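Local coordinates for protein beta-hexosaminidase Amuc_2018 (Akkermansia muciniphila, PDB 6JEA) that hydrolyses terminal N-acetylglucosamine from unbranched N-glycans and chitobiose, and beta-linked N-acetylgalactosamine from synthetic glycosides, as a family 20 glycoside hydrolase, at residues M96-R101 and P398-R403; F306-N311 and L330-K335; T320-R325 and N342-S347; C351-P356 and Y415-A420. All coordinates share one frame; numbering follows the deposited sequence.

Contact 1: M96-R101 and P398-R403; sequences MVDPAR and PVWAER. With NAG (2-acetamido-2-deoxy-beta-D-glucopyranose), chain B.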
# COMPACT_ATOMS: atom_id res chain seq x y z
N MET A 96 1.41 0.56 -1.36
CA MET A 96 1.17 1.90 -0.84
C MET A 96 1.91 2.92 -1.68
O MET A 96 3.13 2.80 -1.87
CB MET A 96 1.61 2.03 0.62
CG MET A 96 1.18 3.35 1.26
SD MET A 96 2.23 3.87 2.63
CE MET A 96 3.65 4.47 1.72
N VAL A 97 1.18 3.90 -2.19
CA VAL A 97 1.78 5.05 -2.83
C VAL A 97 1.76 6.22 -1.85
O VAL A 97 0.94 6.28 -0.93
CB VAL A 97 1.09 5.43 -4.16
CG1 VAL A 97 1.19 4.28 -5.14
CG2 VAL A 97 -0.37 5.81 -3.90
N ASP A 98 2.66 7.17 -2.08
CA ASP A 98 2.91 8.27 -1.15
C ASP A 98 2.78 9.60 -1.88
O ASP A 98 3.78 10.26 -2.17
CB ASP A 98 4.30 8.10 -0.53
CG ASP A 98 4.61 9.14 0.53
OD1 ASP A 98 3.73 9.97 0.84
OD2 ASP A 98 5.74 9.12 1.05
N PRO A 99 1.55 10.02 -2.20
CA PRO A 99 1.38 11.33 -2.85
C PRO A 99 1.66 12.50 -1.93
O PRO A 99 1.83 13.62 -2.43
CB PRO A 99 -0.09 11.30 -3.30
CG PRO A 99 -0.75 10.36 -2.36
CD PRO A 99 0.27 9.30 -2.06
N ALA A 100 1.71 12.29 -0.62
CA ALA A 100 2.07 13.37 0.30
C ALA A 100 3.48 13.87 0.03
O ALA A 100 3.72 15.08 -0.02
CB ALA A 100 1.93 12.90 1.74
N ARG A 101 4.43 12.95 -0.16
CA ARG A 101 5.81 13.37 -0.41
C ARG A 101 5.97 13.91 -1.82
O ARG A 101 6.61 14.95 -2.03
CB ARG A 101 6.76 12.20 -0.15
CG ARG A 101 7.29 12.13 1.29
CD ARG A 101 6.17 11.98 2.30
NE ARG A 101 6.67 11.88 3.67
CZ ARG A 101 7.04 10.74 4.25
NH1 ARG A 101 6.96 9.60 3.58
NH2 ARG A 101 7.48 10.74 5.49
N PRO A 398 5.11 -0.71 0.93
CA PRO A 398 5.08 0.76 0.78
C PRO A 398 6.17 1.27 -0.14
O PRO A 398 7.33 0.86 -0.07
CB PRO A 398 5.30 1.26 2.22
CG PRO A 398 5.26 0.03 3.10
CD PRO A 398 5.66 -1.11 2.23
N VAL A 399 5.79 2.21 -1.01
CA VAL A 399 6.75 2.86 -1.88
C VAL A 399 6.88 4.32 -1.47
O VAL A 399 6.35 5.22 -2.14
CB VAL A 399 6.35 2.74 -3.37
CG1 VAL A 399 7.53 3.05 -4.26
CG2 VAL A 399 5.80 1.35 -3.66
N TRP A 400 7.59 4.57 -0.36
CA TRP A 400 7.76 5.93 0.14
C TRP A 400 8.44 6.80 -0.91
O TRP A 400 9.37 6.37 -1.60
CB TRP A 400 8.59 5.91 1.42
CG TRP A 400 8.03 5.00 2.46
CD1 TRP A 400 8.48 3.75 2.79
CD2 TRP A 400 6.90 5.25 3.31
NE1 TRP A 400 7.71 3.22 3.79
CE2 TRP A 400 6.73 4.12 4.13
CE3 TRP A 400 6.03 6.33 3.46
CZ2 TRP A 400 5.72 4.04 5.08
CZ3 TRP A 400 5.02 6.25 4.41
CH2 TRP A 400 4.88 5.10 5.20
N ALA A 401 7.97 8.04 -1.03
CA ALA A 401 8.30 8.87 -2.18
C ALA A 401 9.01 10.17 -1.81
O ALA A 401 8.81 11.20 -2.46
CB ALA A 401 7.04 9.17 -2.99
N GLU A 402 9.83 10.15 -0.76
CA GLU A 402 10.69 11.30 -0.50
C GLU A 402 11.60 11.58 -1.69
O GLU A 402 11.82 12.74 -2.05
CB GLU A 402 11.53 11.08 0.76
CG GLU A 402 10.76 11.12 2.07
CD GLU A 402 10.41 9.74 2.60
OE1 GLU A 402 10.01 8.87 1.79
OE2 GLU A 402 10.53 9.54 3.82
N ARG A 403 12.13 10.53 -2.31
CA ARG A 403 13.09 10.64 -3.40
C ARG A 403 12.56 10.02 -4.70
O ARG A 403 13.33 9.51 -5.51
CB ARG A 403 14.42 9.99 -3.02
CG ARG A 403 15.06 10.57 -1.77
CD ARG A 403 15.67 11.94 -2.02
NE ARG A 403 16.39 12.44 -0.86
CZ ARG A 403 17.11 13.55 -0.84
NH1 ARG A 403 17.22 14.30 -1.93
NH2 ARG A 403 17.74 13.92 0.27
C1 NAG B . 8.98 4.68 7.24
C2 NAG B . 8.25 5.94 7.74
C3 NAG B . 8.00 6.91 6.58
C4 NAG B . 9.28 7.16 5.79
C5 NAG B . 9.90 5.83 5.37
C6 NAG B . 11.22 6.00 4.65
C7 NAG B . 6.79 5.67 9.69
C8 NAG B . 5.44 5.25 10.17
N2 NAG B . 7.00 5.58 8.38
O1 NAG B . 9.30 3.87 8.32
O3 NAG B . 7.51 8.13 7.11
O4 NAG B . 8.98 7.91 4.62
O5 NAG B . 10.16 5.05 6.54
O6 NAG B . 11.73 4.74 4.24
O7 NAG B . 7.66 6.07 10.46
O HOH W 1 4.59 6.53 -3.86
O HOH W 2 9.74 15.02 -0.69
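Trp400 is held between a methionine methyl and the bound sugar. Met96 CE lies 3.5 Å from the centroid of the six-membered ring, only 12° off its normal, while C3 and C5 of NAG lie over the opposite face. Met96 SD follows the methyl over the same side, 4.2 Å from that centroid, as a Met-aromatic contact; with CG anti to the backbone N (chi1 -172°) and a bend at chi3, CE reaches both the ring and Pro398 CB. With a serine at Trp400, the sugar would probably lose its flat floor and Met96 CE would be left without the ring that it packs on. In the backbone, Val399 N donates to Met96 O (2.9 Å) where the parallel strands 92-97 and 392-399, the first and last of the catalytic TIM barrel, pair and close it. Beyond them, Asp98 OD2 takes two N-H groups from opposite faces of its carboxylate: Ala401 N at 3.2 Å on the anti side and Arg101 NH1 at 2.8 Å on the syn side. That salt bridge helps to set the substrate-binding guanidinium, whose NH1 also donates to NAG O4 (2.8 Å) and whose NH2 donates to NAG O3 (3.1 Å) and pairs with Asp130. The Glu402 carboxylate stacks over one guanidinium face, its plane turned 27° from it, so their salt bridge rests on charge alone.

Contact 2: F306-N311 and L330-K335; sequences FWYEGN and LQSIEK. With NAG (2-acetamido-2-deoxy-beta-D-glucopyranose), chain B.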
# COMPACT_ATOMS: atom_id res chain seq x y z
N PHE A 306 -3.34 0.86 11.93
CA PHE A 306 -2.19 1.53 12.54
C PHE A 306 -0.88 0.92 12.06
O PHE A 306 -0.81 -0.26 11.73
CB PHE A 306 -2.22 1.46 14.07
CG PHE A 306 -3.46 2.03 14.69
CD1 PHE A 306 -4.57 1.24 14.90
CD2 PHE A 306 -3.50 3.35 15.09
CE1 PHE A 306 -5.71 1.76 15.48
CE2 PHE A 306 -4.64 3.88 15.68
CZ PHE A 306 -5.75 3.08 15.87
N TRP A 307 0.17 1.75 12.03
CA TRP A 307 1.53 1.24 12.05
C TRP A 307 1.81 0.70 13.45
O TRP A 307 1.67 1.44 14.43
CB TRP A 307 2.54 2.32 11.68
CG TRP A 307 2.33 2.93 10.32
CD1 TRP A 307 1.96 4.21 10.04
CD2 TRP A 307 2.49 2.27 9.05
NE1 TRP A 307 1.88 4.40 8.68
CE2 TRP A 307 2.20 3.23 8.05
CE3 TRP A 307 2.85 0.98 8.66
CZ2 TRP A 307 2.25 2.92 6.69
CZ3 TRP A 307 2.91 0.68 7.31
CH2 TRP A 307 2.61 1.65 6.34
N TYR A 308 2.18 -0.57 13.55
CA TYR A 308 2.23 -1.22 14.85
C TYR A 308 3.32 -0.63 15.74
O TYR A 308 4.44 -0.39 15.29
CB TYR A 308 2.46 -2.72 14.68
CG TYR A 308 2.26 -3.52 15.95
CD1 TYR A 308 1.12 -3.35 16.73
CD2 TYR A 308 3.20 -4.46 16.36
CE1 TYR A 308 0.93 -4.08 17.89
CE2 TYR A 308 3.01 -5.20 17.52
CZ TYR A 308 1.88 -5.01 18.28
OH TYR A 308 1.69 -5.74 19.42
N GLU A 309 2.96 -0.37 17.00
CA GLU A 309 3.92 -0.05 18.05
C GLU A 309 3.67 -1.02 19.19
O GLU A 309 2.57 -1.06 19.74
CB GLU A 309 3.78 1.40 18.53
CG GLU A 309 4.15 2.47 17.50
CD GLU A 309 5.65 2.55 17.23
OE1 GLU A 309 6.41 1.72 17.77
OE2 GLU A 309 6.07 3.45 16.47
N GLY A 310 4.70 -1.79 19.55
CA GLY A 310 4.51 -2.88 20.49
C GLY A 310 3.94 -2.43 21.83
O GLY A 310 2.94 -2.96 22.30
N ASN A 311 4.58 -1.44 22.44
CA ASN A 311 4.14 -0.98 23.76
C ASN A 311 3.41 0.35 23.66
O ASN A 311 3.72 1.30 24.39
CB ASN A 311 5.33 -0.87 24.71
CG ASN A 311 6.58 -0.36 24.04
OD1 ASN A 311 7.37 -1.13 23.49
ND2 ASN A 311 6.78 0.96 24.08
N LEU A 330 8.48 -11.42 13.34
CA LEU A 330 8.00 -12.56 14.13
C LEU A 330 7.48 -12.11 15.49
O LEU A 330 6.46 -12.62 15.98
CB LEU A 330 9.12 -13.59 14.28
CG LEU A 330 8.76 -14.86 15.05
CD1 LEU A 330 7.72 -15.65 14.27
CD2 LEU A 330 10.00 -15.70 15.31
N GLN A 331 8.19 -11.17 16.12
CA GLN A 331 7.72 -10.63 17.39
C GLN A 331 6.37 -9.96 17.24
O GLN A 331 5.50 -10.11 18.11
CB GLN A 331 8.75 -9.65 17.95
CG GLN A 331 10.07 -10.30 18.34
CD GLN A 331 11.12 -9.28 18.72
OE1 GLN A 331 11.48 -8.41 17.92
NE2 GLN A 331 11.62 -9.37 19.95
N SER A 332 6.17 -9.21 16.16
CA SER A 332 4.87 -8.59 15.93
C SER A 332 3.79 -9.64 15.69
O SER A 332 2.66 -9.49 16.17
CB SER A 332 4.94 -7.61 14.75
OG SER A 332 5.62 -6.43 15.12
N ILE A 333 4.12 -10.70 14.95
CA ILE A 333 3.17 -11.79 14.74
C ILE A 333 2.70 -12.35 16.08
O ILE A 333 1.49 -12.43 16.35
CB ILE A 333 3.79 -12.89 13.86
CG1 ILE A 333 4.01 -12.39 12.44
CG2 ILE A 333 2.92 -14.13 13.86
CD1 ILE A 333 4.73 -13.37 11.54
N GLU A 334 3.65 -12.71 16.94
CA GLU A 334 3.28 -13.34 18.20
C GLU A 334 2.58 -12.37 19.14
O GLU A 334 1.63 -12.74 19.84
CB GLU A 334 4.52 -13.97 18.84
CG GLU A 334 5.14 -15.06 17.97
CD GLU A 334 6.19 -15.88 18.68
OE1 GLU A 334 6.46 -15.60 19.87
OE2 GLU A 334 6.74 -16.81 18.06
N LYS A 335 3.02 -11.10 19.16
CA LYS A 335 2.37 -10.12 20.02
C LYS A 335 0.94 -9.85 19.59
O LYS A 335 0.04 -9.74 20.43
CB LYS A 335 3.17 -8.82 20.05
CG LYS A 335 4.45 -8.88 20.86
CD LYS A 335 4.90 -7.49 21.25
CE LYS A 335 3.84 -6.78 22.08
NZ LYS A 335 4.32 -5.48 22.61
C1 NAG B . 8.98 4.68 7.24
C2 NAG B . 8.25 5.94 7.74
C3 NAG B . 8.00 6.91 6.58
C4 NAG B . 9.28 7.16 5.79
C5 NAG B . 9.90 5.83 5.37
C6 NAG B . 11.22 6.00 4.65
C7 NAG B . 6.79 5.67 9.69
C8 NAG B . 5.44 5.25 10.17
N2 NAG B . 7.00 5.58 8.38
O1 NAG B . 9.30 3.87 8.32
O3 NAG B . 7.51 8.13 7.11
O4 NAG B . 8.98 7.91 4.62
O5 NAG B . 10.16 5.05 6.54
O6 NAG B . 11.73 4.74 4.24
O7 NAG B . 7.66 6.07 10.46
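Tyr308 turns the edge of its ring to the helix, with CD2 3.4 Å from Ser332 OG and CE2 slightly farther off. This is packing and not a hydrogen bond: Ser332 OG is engaged with Gln328 O, one turn earlier in the chain, and lies near the plane of the ring. The tyrosine gets there because its CG stands anti to the backbone N (chi1 -169°), which carries the ring across toward helix 329-339. The remaining packing comes from Lys335, whose aliphatic chain runs obliquely past the phenol. Its CB is 3.5 Å from Tyr308 OH, and after a bend at chi3 its CE returns to within 3.6 Å of the same oxygen.

The two segments flank strand 320-323 in the chain order of the TIM barrel: 306-311 ends strand 303-307 and enters the loop at its C-terminal end, and the helix follows the next strand, 320-323, packing outside the barrel. Tyr308 and Ser332 both also touch that intervening strand, at Val321 and Ala323 respectively.

Polar contact across the segments is sparse. Lys335 NZ makes a weak hydrogen bond to Gly310 O at 2.9 Å, on the more exposed flank of the contact. Other polar links of the loop lead into the active site: Tyr308 O accepts from Trp324 NE1, and Glu309 bonds to Arg325 and to the backbone N of the catalytic Glu258. Ligand packing belongs to Trp307, one of whose faces receives the acetamido methyl C8 of NAG, 3.6 Å from CD1.

Contact 3: T320-R325 and N342-S347; sequences TVYAWR and NLIMAS. With NAG (2-acetamido-2-deoxy-beta-D-glucopyranose), chain B.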
# COMPACT_ATOMS: atom_id res chain seq x y z
N THR A 320 -6.52 -3.67 13.14
CA THR A 320 -5.47 -4.13 12.25
C THR A 320 -4.24 -3.23 12.34
O THR A 320 -4.35 -1.99 12.27
CB THR A 320 -5.96 -4.21 10.80
OG1 THR A 320 -7.01 -5.19 10.71
CG2 THR A 320 -4.84 -4.61 9.87
N VAL A 321 -3.08 -3.86 12.49
CA VAL A 321 -1.81 -3.16 12.56
C VAL A 321 -0.88 -3.71 11.49
O VAL A 321 -1.03 -4.84 11.02
CB VAL A 321 -1.17 -3.27 13.96
CG1 VAL A 321 -2.09 -2.65 15.00
CG2 VAL A 321 -0.90 -4.72 14.29
N TYR A 322 0.10 -2.90 11.12
CA TYR A 322 1.10 -3.25 10.12
C TYR A 322 2.44 -3.48 10.81
O TYR A 322 2.90 -2.63 11.57
CB TYR A 322 1.27 -2.14 9.08
CG TYR A 322 0.08 -1.90 8.17
CD1 TYR A 322 -1.09 -1.32 8.66
CD2 TYR A 322 0.14 -2.21 6.82
CE1 TYR A 322 -2.17 -1.09 7.83
CE2 TYR A 322 -0.93 -1.97 5.98
CZ TYR A 322 -2.09 -1.41 6.49
OH TYR A 322 -3.15 -1.18 5.66
N ALA A 323 3.05 -4.63 10.55
CA ALA A 323 4.43 -4.86 10.96
C ALA A 323 5.35 -4.17 9.96
O ALA A 323 5.26 -4.42 8.76
CB ALA A 323 4.74 -6.35 11.04
N TRP A 324 6.23 -3.31 10.46
CA TRP A 324 7.05 -2.49 9.56
C TRP A 324 8.51 -2.33 9.99
O TRP A 324 9.34 -2.07 9.12
CB TRP A 324 6.43 -1.10 9.41
CG TRP A 324 6.19 -0.39 10.71
CD1 TRP A 324 5.21 -0.67 11.63
CD2 TRP A 324 6.93 0.71 11.24
NE1 TRP A 324 5.31 0.19 12.69
CE2 TRP A 324 6.35 1.05 12.48
CE3 TRP A 324 8.04 1.44 10.79
CZ2 TRP A 324 6.84 2.09 13.28
CZ3 TRP A 324 8.52 2.48 11.58
CH2 TRP A 324 7.92 2.79 12.81
N ARG A 325 8.85 -2.48 11.27
CA ARG A 325 10.22 -2.23 11.70
C ARG A 325 11.13 -3.40 11.35
O ARG A 325 10.72 -4.57 11.33
CB ARG A 325 10.27 -1.98 13.21
CG ARG A 325 9.65 -0.66 13.65
CD ARG A 325 9.86 -0.44 15.14
NE ARG A 325 9.20 0.77 15.61
CZ ARG A 325 9.74 1.99 15.58
NH1 ARG A 325 10.97 2.16 15.09
NH2 ARG A 325 9.06 3.03 16.03
N ASN A 342 -5.20 -8.18 14.33
CA ASN A 342 -4.88 -8.66 13.00
C ASN A 342 -3.65 -7.92 12.47
O ASN A 342 -3.42 -6.75 12.79
CB ASN A 342 -6.05 -8.48 12.03
CG ASN A 342 -7.21 -9.38 12.36
OD1 ASN A 342 -7.17 -10.58 12.09
ND2 ASN A 342 -8.26 -8.81 12.94
N LEU A 343 -2.86 -8.62 11.66
CA LEU A 343 -1.56 -8.13 11.25
C LEU A 343 -1.42 -8.17 9.74
O LEU A 343 -1.79 -9.15 9.09
CB LEU A 343 -0.44 -8.95 11.89
CG LEU A 343 0.99 -8.49 11.62
CD1 LEU A 343 1.21 -7.07 12.12
CD2 LEU A 343 1.97 -9.44 12.27
N ILE A 344 -0.87 -7.08 9.19
CA ILE A 344 -0.48 -7.01 7.79
C ILE A 344 1.04 -6.87 7.75
O ILE A 344 1.60 -6.01 8.44
CB ILE A 344 -1.17 -5.84 7.07
CG1 ILE A 344 -2.69 -6.00 7.16
CG2 ILE A 344 -0.74 -5.77 5.63
CD1 ILE A 344 -3.47 -4.86 6.53
N MET A 345 1.69 -7.72 6.96
CA MET A 345 3.15 -7.76 6.92
C MET A 345 3.66 -6.72 5.93
O MET A 345 3.44 -6.85 4.72
CB MET A 345 3.64 -9.16 6.55
CG MET A 345 5.15 -9.30 6.52
SD MET A 345 5.96 -8.77 8.05
CE MET A 345 5.18 -9.85 9.25
N ALA A 346 4.33 -5.70 6.44
CA ALA A 346 4.93 -4.65 5.64
C ALA A 346 6.36 -4.38 6.08
O ALA A 346 6.85 -3.26 5.99
CB ALA A 346 4.11 -3.36 5.71
N SER A 347 7.03 -5.42 6.58
CA SER A 347 8.34 -5.26 7.21
C SER A 347 9.33 -4.62 6.25
O SER A 347 9.48 -5.05 5.10
CB SER A 347 8.86 -6.62 7.69
OG SER A 347 10.08 -6.48 8.39
C1 NAG B . 8.98 4.68 7.24
C2 NAG B . 8.25 5.94 7.74
C3 NAG B . 8.00 6.91 6.58
C4 NAG B . 9.28 7.16 5.79
C5 NAG B . 9.90 5.83 5.37
C6 NAG B . 11.22 6.00 4.65
C7 NAG B . 6.79 5.67 9.69
C8 NAG B . 5.44 5.25 10.17
N2 NAG B . 7.00 5.58 8.38
O1 NAG B . 9.30 3.87 8.32
O3 NAG B . 7.51 8.13 7.11
O4 NAG B . 8.98 7.91 4.62
O5 NAG B . 10.16 5.05 6.54
O6 NAG B . 11.73 4.74 4.24
O7 NAG B . 7.66 6.07 10.46
O HOH W 3 8.23 -5.88 11.24
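Tyr322 and Ile344 lie side by side in the tight part, Ile344 CD1 over the face of the tyrosine ring and 3.7 Å from CZ. The same methyl meets Thr320 CG2 at 3.6 Å, and this surface turns toward the barrel interior, where Trp92 and His396 pack against it. On the other surface Leu343, with CG anti to the backbone N (chi1 -176°), swings CD1 back across the neighbouring strand to touch Val321 CG2 and Ala323 CB, both at 3.8 Å. Strands 320-323 and 342-345 run parallel, their axes 4.7 Å apart, and are joined through helix 329-339 in a beta-alpha-beta crossover of the TIM barrel; Val321, Ala323 and Leu343 face that helix. Val321 N donates to Asn342 O and Val321 O accepts from Ile344 N, each bond 2.9 Å long, and Ala323 N continues the ladder to Ile344 O. At the partly exposed Arg325 the fit is looser. Arg325 O reaches Ser347 OG only at 3.6 Å, and a water donates to that carbonyl at 2.8 Å while touching the hydroxyl weakly. Beside it, CB of the substrate-binding Trp324 points away from 342-347, its NE1 bonded to Tyr308 O, one ring face turned to NAG C8.

Contact 4: C351-P356 and Y415-A420; sequences CYLDFP and YPRACA. With NAG (2-acetamido-2-deoxy-beta-D-glucopyranose), chain B.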
# COMPACT_ATOMS: atom_id res chain seq x y z
N CYS A 351 9.82 -5.27 2.42
CA CYS A 351 8.67 -4.67 1.75
C CYS A 351 8.82 -3.19 1.43
O CYS A 351 7.97 -2.65 0.71
CB CYS A 351 7.40 -4.87 2.58
SG CYS A 351 7.02 -6.60 2.97
N TYR A 352 9.84 -2.50 1.95
CA TYR A 352 10.02 -1.08 1.64
C TYR A 352 10.65 -0.95 0.26
O TYR A 352 11.85 -1.22 0.09
CB TYR A 352 10.88 -0.39 2.70
CG TYR A 352 10.11 0.07 3.92
CD1 TYR A 352 8.91 -0.54 4.28
CD2 TYR A 352 10.57 1.12 4.69
CE1 TYR A 352 8.21 -0.12 5.40
CE2 TYR A 352 9.88 1.55 5.81
CZ TYR A 352 8.70 0.92 6.16
OH TYR A 352 8.01 1.35 7.27
N LEU A 353 9.87 -0.52 -0.72
CA LEU A 353 10.33 -0.43 -2.10
C LEU A 353 10.93 0.92 -2.44
O LEU A 353 11.27 1.15 -3.60
CB LEU A 353 9.18 -0.75 -3.06
CG LEU A 353 8.59 -2.15 -2.89
CD1 LEU A 353 7.68 -2.52 -4.06
CD2 LEU A 353 9.69 -3.19 -2.70
N ASP A 354 11.07 1.82 -1.46
CA ASP A 354 11.85 3.03 -1.69
C ASP A 354 13.35 2.77 -1.61
O ASP A 354 14.13 3.57 -2.14
CB ASP A 354 11.46 4.13 -0.70
CG ASP A 354 11.53 3.67 0.75
OD1 ASP A 354 11.18 2.50 1.03
OD2 ASP A 354 11.93 4.49 1.61
N PHE A 355 13.76 1.68 -0.99
CA PHE A 355 15.17 1.36 -0.88
C PHE A 355 15.71 0.93 -2.25
O PHE A 355 14.99 0.37 -3.07
CB PHE A 355 15.40 0.25 0.14
CG PHE A 355 14.98 0.59 1.54
CD1 PHE A 355 14.68 1.90 1.89
CD2 PHE A 355 14.89 -0.39 2.51
CE1 PHE A 355 14.28 2.22 3.18
CE2 PHE A 355 14.50 -0.08 3.80
CZ PHE A 355 14.19 1.23 4.14
N PRO A 356 16.99 1.20 -2.52
CA PRO A 356 17.58 0.76 -3.79
C PRO A 356 17.53 -0.75 -3.92
O PRO A 356 17.72 -1.48 -2.95
CB PRO A 356 19.02 1.29 -3.72
CG PRO A 356 19.29 1.47 -2.25
CD PRO A 356 17.97 1.89 -1.66
N TYR A 415 9.04 -1.80 -9.26
CA TYR A 415 9.13 -3.04 -10.01
C TYR A 415 10.58 -3.37 -10.33
O TYR A 415 11.40 -2.47 -10.52
CB TYR A 415 8.31 -2.94 -11.31
CG TYR A 415 6.83 -2.92 -11.04
CD1 TYR A 415 6.10 -4.10 -10.99
CD2 TYR A 415 6.16 -1.73 -10.81
CE1 TYR A 415 4.75 -4.10 -10.73
CE2 TYR A 415 4.80 -1.71 -10.55
CZ TYR A 415 4.10 -2.90 -10.51
OH TYR A 415 2.76 -2.90 -10.25
N PRO A 416 10.94 -4.67 -10.39
CA PRO A 416 10.04 -5.82 -10.31
C PRO A 416 9.83 -6.41 -8.91
O PRO A 416 9.28 -7.51 -8.82
CB PRO A 416 10.73 -6.84 -11.20
CG PRO A 416 12.19 -6.57 -10.95
CD PRO A 416 12.32 -5.08 -10.70
N ARG A 417 10.24 -5.72 -7.84
CA ARG A 417 10.08 -6.29 -6.50
C ARG A 417 8.61 -6.43 -6.12
O ARG A 417 8.25 -7.31 -5.33
CB ARG A 417 10.83 -5.44 -5.47
CG ARG A 417 12.35 -5.59 -5.54
CD ARG A 417 13.07 -4.62 -4.60
NE ARG A 417 12.87 -3.22 -4.99
CZ ARG A 417 13.41 -2.19 -4.35
NH1 ARG A 417 14.18 -2.38 -3.29
NH2 ARG A 417 13.17 -0.95 -4.78
N ALA A 418 7.75 -5.58 -6.68
CA ALA A 418 6.32 -5.73 -6.44
C ALA A 418 5.80 -7.07 -6.96
O ALA A 418 4.84 -7.61 -6.41
CB ALA A 418 5.55 -4.57 -7.08
N CYS A 419 6.42 -7.62 -8.00
CA CYS A 419 6.04 -8.96 -8.46
C CYS A 419 6.35 -10.01 -7.40
O CYS A 419 5.54 -10.92 -7.16
CB CYS A 419 6.76 -9.29 -9.77
SG CYS A 419 6.66 -7.99 -11.02
N ALA A 420 7.51 -9.88 -6.75
CA ALA A 420 7.84 -10.78 -5.65
C ALA A 420 6.86 -10.63 -4.50
O ALA A 420 6.43 -11.62 -3.91
CB ALA A 420 9.27 -10.52 -5.18
C1 NAG B . 8.98 4.68 7.24
C2 NAG B . 8.25 5.94 7.74
C3 NAG B . 8.00 6.91 6.58
C4 NAG B . 9.28 7.16 5.79
C5 NAG B . 9.90 5.83 5.37
C6 NAG B . 11.22 6.00 4.65
C7 NAG B . 6.79 5.67 9.69
C8 NAG B . 5.44 5.25 10.17
N2 NAG B . 7.00 5.58 8.38
O1 NAG B . 9.30 3.87 8.32
O3 NAG B . 7.51 8.13 7.11
O4 NAG B . 8.98 7.91 4.62
O5 NAG B . 10.16 5.05 6.54
O6 NAG B . 11.73 4.74 4.24
O7 NAG B . 7.66 6.07 10.46
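Leu353 CD2 packs along the Arg417 side chain, which can be followed from its root. CB meets Leu353 CD2 at 3.7 Å; from there CG, anti to the carbonyl carbon (chi1 -73°), carries the chain toward the loop. CD passes the same methyl at 4.1 Å and, after the bend at chi3, NE lies 3.9 Å from it, so that Leu353 CD2 sits over one face of the guanidinium. The other branch of the leucine, CD1, packs on Ala418 CB at the start of helix 417-426. At the tip, both terminal nitrogens grip one atom end-on: NH2 donates to Phe355 O at 2.8 Å, almost in line with the carbonyl bond (175°), and NH1 donates to it at 2.9 Å from 48° above the carbonyl plane. The oxygen lies close to the guanidinium plane. NH1 has a second acceptor in Thr370 O and NH2 in Arg413 O. A methionine in place of Arg417 would probably leave Phe355 O without either donor and the loop freer to shift.

The loop held this way follows helix 348-351 at the C-terminal end of the TIM barrel and lines its pocket. Tyr352 OH shares a hydrogen bond with NAG O1 at 3.0 Å, and NAG O6 donates to Asp354 OD2 at 2.6 Å. Arg417 is thus a second-shell residue: its buried charge is met by backbone carbonyls, whose dipoles would stabilise it, and it packs on the substrate-binding Leu353 and holds the carbonyl of Phe355, next to Asp354.

How the contacts relate
From the N terminus, the chain enters the barrel on strand 92-97, and contact 1 closes the widest loop, joining this first strand to the last, 392-399, almost 300 residues later. Contacts 2 and 3 nest inside that loop and cross each other: strand 303-307, strand 320-323, helix 329-339 and strand 342-345 follow in order, so in sequence the helix of contact 2 falls between the strands of contact 3. Contact 4 comes after both in series but crosses contact 1, tying the loop after helix 348-351 to helix 417-426, with Leu353 N probably hydrogen-bonded to Pro398 O. All four reach NAG, around which Trp307, Trp324, Tyr352 and Trp400 gather.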